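Local coordinates for protein Ddb_g0293866 (Dictyostelium discoideum, PDB 5LW6) that binds ADP-ribose through this macrodomain, one part of a longer protein that probably serves as a poly-ADP-ribose-binding DNA damage sensor, at residues A78-E83 / E243-L248; N108-F113 / D119-R124. All coordinates share one frame; numbering follows the deposited sequence.

Contact 1 pairs two helices far apart in sequence, 70-87 and 237-253, whereas contact 2 is local, folding the loop before strand 125-130 back onto helix 107-116. The first lies nearer the middle of the domain, its centre about 10 Å from that of the chain against about 18 Å for the second, and mixes apolar packing with a His-carboxylate bond. Contact 2, only partly buried, joins its segments by apolar and edge contacts alone; its charged pair stays within the loop. Their centres are about 15 Å apart, and they touch where Ala-78 CB meets Phe-113 CD2 at 3.7 Å. Both segments of contact 2 fall in the sequence between the two segments of contact 1.

Contact 1: A78-E83 / E243-L248; sequences ANAISE and ETYHSL
Helical segments 78-83 and 243-248 come nearest in backbone at Ala-80 and Tyr-245, whose CA atoms are 6.6 Å apart. The short methyl of Ala-80 permits this approach: its CB sits 3.7 Å from Tyr-245 CB and also reaches CG, meeting the start of the phenol side chain obliquely. From there the ring runs on to a hydroxyl bonded by the backbone N of Ile-61, while Phe-58 of strand 55-59 packs on Tyr-245. One turn further along helix 70-87, Glu-83 reaches across to His-246. Its CG lies anti to the backbone N (chi1 -179°) and the chain stays extended, carrying the carboxylate to the imidazole edge. His-246 NE2 donates to Glu-83 OE1 at 2.8 Å, with an N-H...O angle of 156°. The oxygen lies in the ring plane and accepts the hydrogen bond through its syn lone pair, although carboxylate and imidazole planes are turned 38° apart. The carboxylate would probably favour a protonated imidazole. Pro-40 and Tyr-42 also touch the histidine. This pairing of the first and last helices beside strand 55-59 belongs to the layered alpha/beta architecture of the macrodomain.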
loop_
_atom_site.group_PDB
_atom_site.type_symbol
_atom_site.label_atom_id
_atom_site.label_comp_id
_atom_site.label_asym_id
_atom_site.label_seq_id
_atom_site.Cartn_x
_atom_site.Cartn_y
_atom_site.Cartn_z
ATOM N N ALA A 78 -10.864 -6.454 1.149
ATOM C CA ALA A 78 -11.698 -6.422 2.374
ATOM C C ALA A 78 -11.361 -7.596 3.273
ATOM O O ALA A 78 -11.256 -7.467 4.492
ATOM C CB ALA A 78 -13.183 -6.475 2.063
ATOM N N ASN A 79 -11.241 -8.772 2.661
ATOM C CA ASN A 79 -10.944 -9.936 3.424
ATOM C C ASN A 79 -9.536 -9.857 4.084
ATOM O O ASN A 79 -9.363 -10.256 5.238
ATOM C CB ASN A 79 -11.151 -11.219 2.576
ATOM C CG ASN A 79 -12.652 -11.673 2.530
ATOM O OD1 ASN A 79 -13.044 -12.420 1.622
ATOM N ND2 ASN A 79 -13.489 -11.229 3.482
ATOM N N ALA A 80 -8.517 -9.375 3.367
ATOM C CA ALA A 80 -7.183 -9.301 3.872
ATOM C C ALA A 80 -7.143 -8.285 5.038
ATOM O O ALA A 80 -6.478 -8.495 6.060
ATOM C CB ALA A 80 -6.200 -8.888 2.795
ATOM N N ILE A 81 -7.879 -7.186 4.871
ATOM C CA ILE A 81 -7.890 -6.127 5.846
ATOM C C ILE A 81 -8.518 -6.656 7.136
ATOM O O ILE A 81 -8.027 -6.414 8.254
ATOM C CB ILE A 81 -8.624 -4.848 5.324
ATOM C CG1 ILE A 81 -7.695 -4.102 4.306
ATOM C CG2 ILE A 81 -8.983 -3.861 6.461
ATOM C CD1 ILE A 81 -8.417 -3.133 3.380
ATOM N N SER A 82 -9.632 -7.338 6.967
ATOM C CA SER A 82 -10.339 -7.887 8.105
ATOM C C SER A 82 -9.514 -8.966 8.801
ATOM O O SER A 82 -9.485 -9.031 10.030
ATOM C CB SER A 82 -11.787 -8.307 7.742
ATOM O OG SER A 82 -12.405 -8.759 8.919
ATOM N N GLU A 83 -8.779 -9.786 8.040
ATOM C CA GLU A 83 -7.923 -10.779 8.584
ATOM C C GLU A 83 -6.848 -10.152 9.493
ATOM O O GLU A 83 -6.635 -10.602 10.641
ATOM C CB GLU A 83 -7.284 -11.602 7.486
ATOM C CG GLU A 83 -6.344 -12.721 7.911
ATOM C CD GLU A 83 -5.682 -13.429 6.722
ATOM O OE1 GLU A 83 -5.096 -12.702 5.866
ATOM O OE2 GLU A 83 -5.718 -14.703 6.624
ATOM N N GLU A 243 -1.315 -12.045 -1.879
ATOM C CA GLU A 243 0.023 -12.076 -1.337
ATOM C C GLU A 243 0.592 -10.655 -1.200
ATOM O O GLU A 243 1.344 -10.390 -0.279
ATOM C CB GLU A 243 0.926 -12.899 -2.249
ATOM C CG GLU A 243 2.381 -12.984 -1.832
ATOM C CD GLU A 243 2.743 -13.609 -0.500
ATOM O OE1 GLU A 243 1.918 -14.223 0.230
ATOM O OE2 GLU A 243 3.986 -13.524 -0.188
ATOM N N THR A 244 0.254 -9.771 -2.130
ATOM C CA THR A 244 0.639 -8.337 -2.050
ATOM C C THR A 244 0.125 -7.735 -0.726
ATOM O O THR A 244 0.875 -7.089 -0.007
ATOM C CB THR A 244 0.224 -7.538 -3.265
ATOM O OG1 THR A 244 0.546 -8.213 -4.505
ATOM C CG2 THR A 244 0.878 -6.232 -3.255
ATOM N N TYR A 245 -1.118 -7.990 -0.399
ATOM C CA TYR A 245 -1.648 -7.474 0.853
ATOM C C TYR A 245 -0.935 -8.080 2.048
ATOM O O TYR A 245 -0.548 -7.411 2.985
ATOM C CB TYR A 245 -3.165 -7.695 0.982
ATOM C CG TYR A 245 -3.976 -6.654 0.256
ATOM C CD1 TYR A 245 -4.227 -5.412 0.840
ATOM C CD2 TYR A 245 -4.466 -6.855 -0.992
ATOM C CE1 TYR A 245 -4.954 -4.451 0.165
ATOM C CE2 TYR A 245 -5.205 -5.891 -1.667
ATOM C CZ TYR A 245 -5.429 -4.666 -1.095
ATOM O OH TYR A 245 -6.157 -3.659 -1.794
ATOM N N HIS A 246 -0.730 -9.387 2.016
ATOM C CA HIS A 246 0.035 -10.039 3.102
ATOM C C HIS A 246 1.408 -9.437 3.287
ATOM O O HIS A 246 1.807 -9.156 4.372
ATOM C CB HIS A 246 0.112 -11.544 2.869
ATOM C CG HIS A 246 -1.173 -12.258 3.136
ATOM N ND1 HIS A 246 -1.564 -13.394 2.444
ATOM C CD2 HIS A 246 -2.141 -12.026 4.050
ATOM C CE1 HIS A 246 -2.750 -13.789 2.895
ATOM N NE2 HIS A 246 -3.102 -13.000 3.900
ATOM N N SER A 247 2.138 -9.247 2.197
ATOM C CA SER A 247 3.431 -8.601 2.231
ATOM C C SER A 247 3.373 -7.205 2.813
ATOM O O SER A 247 4.254 -6.784 3.609
ATOM C CB SER A 247 3.966 -8.515 0.809
ATOM O OG SER A 247 4.268 -9.816 0.430
ATOM N N LEU A 248 2.392 -6.435 2.385
ATOM C CA LEU A 248 2.231 -5.088 2.895
ATOM C C LEU A 248 2.033 -5.092 4.401
ATOM O O LEU A 248 2.627 -4.315 5.134
ATOM C CB LEU A 248 1.076 -4.442 2.141
ATOM C CG LEU A 248 0.681 -3.052 2.602
ATOM C CD1 LEU A 248 1.849 -2.079 2.455
ATOM C CD2 LEU A 248 -0.526 -2.595 1.795
#

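Contact 2: N108-F113 / D119-R124; sequences NLIQSF and DKWDKR
Trp-121 points the CZ3 corner of its benzo ring at Ile-110 and Phe-113, joining helix 107-116 to the loop that leads into strand 125-130, part of the beta-alpha-beta crossover 95-101, 107-116, 125-130 of the macrodomain fold. The tight part centres on one ring atom. Trp-121 CZ3 lies 3.8 Å from Phe-113 CB, which approaches the indole obliquely, and 3.8 Å from Ile-110 O, which meets the ring edge in its plane. Ile-110 CG2 adds a looser apolar touch at 4.1 Å from CZ3. A chi1 of -170° turns the Trp-121 indole from its own backbone N toward the helix; NE1, on the other ring, bonds the carbonyl O of Phe-125. Phe-117 meets the indole edge-to-face, and Ile-127 touches it from the strand. The Phe-113 ring turns from the indole into the core, against Met-98 of strand 95-101. On the solvent side, Trp-121 and Ile-110 remain partly exposed. Beyond the indole, the loop is tied by polar bonds of its own. Asp-122 OD1 accepts a hydrogen bond from Arg-124 N through its anti lone pair at 2.9 Å, forming an Asx turn. Arg-124 also forms a bidentate salt bridge, NE to OD1 and NH2 to OD2; Asp-122 CG lies at the guanidinium edge, in its plane, though the carboxylate is tilted. Its NH1 and NH2 have further carbonyl partners, among them His-88 O and Leu-85 O, so the guanidinium is firmly oriented. Arg-124 NE meets Asp-122 OD1 at 3.0 Å on the syn side, 30° out of the carboxylate plane.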
loop_
_atom_site.group_PDB
_atom_site.type_symbol
_atom_site.label_atom_id
_atom_site.label_comp_id
_atom_site.label_asym_id
_atom_site.label_seq_id
_atom_site.Cartn_x
_atom_site.Cartn_y
_atom_site.Cartn_z
ATOM N N ASN A 108 -21.828 1.618 -3.728
ATOM C CA ASN A 108 -21.780 0.182 -3.887
ATOM C C ASN A 108 -20.457 -0.413 -3.397
ATOM O O ASN A 108 -20.427 -1.503 -2.822
ATOM C CB ASN A 108 -22.113 -0.279 -5.327
ATOM C CG ASN A 108 -23.621 -0.186 -5.669
ATOM O OD1 ASN A 108 -24.009 -0.438 -6.812
ATOM N ND2 ASN A 108 -24.445 0.164 -4.720
ATOM N N LEU A 109 -19.357 0.301 -3.667
ATOM C CA LEU A 109 -18.051 -0.137 -3.188
ATOM C C LEU A 109 -18.054 -0.192 -1.685
ATOM O O LEU A 109 -17.686 -1.178 -1.083
ATOM C CB LEU A 109 -16.939 0.774 -3.699
ATOM C CG LEU A 109 -15.561 0.347 -3.226
ATOM C CD1 LEU A 109 -15.230 -0.926 -3.906
ATOM C CD2 LEU A 109 -14.551 1.435 -3.542
ATOM N N ILE A 110 -18.489 0.877 -1.068
ATOM C CA ILE A 110 -18.489 0.945 0.386
ATOM C C ILE A 110 -19.396 -0.142 0.953
ATOM O O ILE A 110 -19.058 -0.804 1.928
ATOM C CB ILE A 110 -18.906 2.359 0.870
ATOM C CG1 ILE A 110 -17.944 3.497 0.426
ATOM C CG2 ILE A 110 -19.245 2.287 2.354
ATOM C CD1 ILE A 110 -16.499 3.307 0.813
ATOM N N GLN A 111 -20.569 -0.326 0.379
ATOM C CA GLN A 111 -21.478 -1.427 0.818
ATOM C C GLN A 111 -20.826 -2.813 0.721
ATOM O O GLN A 111 -21.052 -3.658 1.543
ATOM C CB GLN A 111 -22.783 -1.437 -0.027
ATOM C CG GLN A 111 -23.735 -0.327 0.331
ATOM C CD GLN A 111 -24.987 -0.344 -0.540
ATOM O OE1 GLN A 111 -25.030 -0.972 -1.618
ATOM N NE2 GLN A 111 -26.039 0.332 -0.060
ATOM N N SER A 112 -19.983 -3.025 -0.290
ATOM C CA SER A 112 -19.330 -4.294 -0.497
ATOM C C SER A 112 -18.351 -4.523 0.624
ATOM O O SER A 112 -18.274 -5.637 1.167
ATOM C CB SER A 112 -18.543 -4.327 -1.813
ATOM O OG SER A 112 -18.177 -5.665 -2.079
ATOM N N PHE A 113 -17.568 -3.487 0.969
ATOM C CA PHE A 113 -16.741 -3.588 2.125
ATOM C C PHE A 113 -17.547 -3.908 3.366
ATOM O O PHE A 113 -17.153 -4.802 4.149
ATOM C CB PHE A 113 -15.810 -2.354 2.368
ATOM C CG PHE A 113 -14.578 -2.388 1.522
ATOM C CD1 PHE A 113 -14.619 -1.938 0.262
ATOM C CD2 PHE A 113 -13.383 -2.794 2.014
ATOM C CE1 PHE A 113 -13.484 -1.943 -0.569
ATOM C CE2 PHE A 113 -12.247 -2.874 1.208
ATOM C CZ PHE A 113 -12.281 -2.463 -0.094
ATOM N N ASP A 119 -21.039 -6.225 8.806
ATOM C CA ASP A 119 -21.586 -5.018 9.472
ATOM C C ASP A 119 -20.874 -4.576 10.740
ATOM O O ASP A 119 -21.486 -3.924 11.596
ATOM C CB ASP A 119 -23.143 -5.120 9.704
ATOM C CG ASP A 119 -23.945 -4.889 8.423
ATOM O OD1 ASP A 119 -23.691 -3.876 7.738
ATOM O OD2 ASP A 119 -24.799 -5.756 8.046
ATOM N N LYS A 120 -19.587 -4.916 10.868
ATOM C CA LYS A 120 -18.799 -4.539 12.025
ATOM C C LYS A 120 -17.537 -3.917 11.459
ATOM O O LYS A 120 -16.462 -4.431 11.563
ATOM C CB LYS A 120 -18.508 -5.700 12.951
ATOM C CG LYS A 120 -19.755 -6.248 13.692
ATOM C CD LYS A 120 -19.498 -7.565 14.369
ATOM C CE LYS A 120 -19.439 -8.668 13.341
ATOM N NZ LYS A 120 -19.177 -9.959 14.002
ATOM N N TRP A 121 -17.709 -2.764 10.874
ATOM C CA TRP A 121 -16.565 -2.024 10.292
ATOM C C TRP A 121 -15.620 -1.575 11.400
ATOM O O TRP A 121 -15.996 -0.856 12.296
ATOM C CB TRP A 121 -17.103 -0.854 9.510
ATOM C CG TRP A 121 -16.133 -0.137 8.677
ATOM C CD1 TRP A 121 -14.971 0.500 9.080
ATOM C CD2 TRP A 121 -16.223 0.073 7.243
ATOM N NE1 TRP A 121 -14.353 1.084 7.999
ATOM C CE2 TRP A 121 -15.110 0.860 6.870
ATOM C CE3 TRP A 121 -17.140 -0.320 6.264
ATOM C CZ2 TRP A 121 -14.896 1.236 5.570
ATOM C CZ3 TRP A 121 -16.985 0.092 5.011
ATOM C CH2 TRP A 121 -15.814 0.827 4.636
ATOM N N ASP A 122 -14.369 -2.007 11.365
ATOM C CA ASP A 122 -13.391 -1.638 12.377
ATOM C C ASP A 122 -13.087 -0.153 12.382
ATOM O O ASP A 122 -12.760 0.401 11.352
ATOM C CB ASP A 122 -12.109 -2.449 12.117
ATOM C CG ASP A 122 -11.204 -2.505 13.299
ATOM O OD1 ASP A 122 -10.815 -1.424 13.818
ATOM O OD2 ASP A 122 -10.938 -3.644 13.776
ATOM N N LYS A 123 -13.221 0.516 13.539
ATOM C CA LYS A 123 -12.918 1.965 13.691
ATOM C C LYS A 123 -11.527 2.346 13.216
ATOM O O LYS A 123 -11.304 3.476 12.899
ATOM C CB LYS A 123 -13.089 2.449 15.168
ATOM C CG LYS A 123 -12.159 1.746 16.160
ATOM C CD LYS A 123 -12.273 2.114 17.674
ATOM C CE LYS A 123 -11.054 1.474 18.358
ATOM N NZ LYS A 123 -11.054 1.436 19.842
ATOM N N ARG A 124 -10.607 1.379 13.153
ATOM C CA ARG A 124 -9.230 1.628 12.737
ATOM C C ARG A 124 -9.037 1.638 11.241
ATOM O O ARG A 124 -7.952 1.957 10.816
ATOM C CB ARG A 124 -8.289 0.614 13.312
ATOM C CG ARG A 124 -8.161 0.641 14.841
ATOM C CD ARG A 124 -7.473 -0.588 15.382
ATOM N NE ARG A 124 -8.166 -1.838 15.119
ATOM C CZ ARG A 124 -7.623 -3.045 15.334
ATOM N NH1 ARG A 124 -6.414 -3.159 15.803
ATOM N NH2 ARG A 124 -8.304 -4.152 15.077
#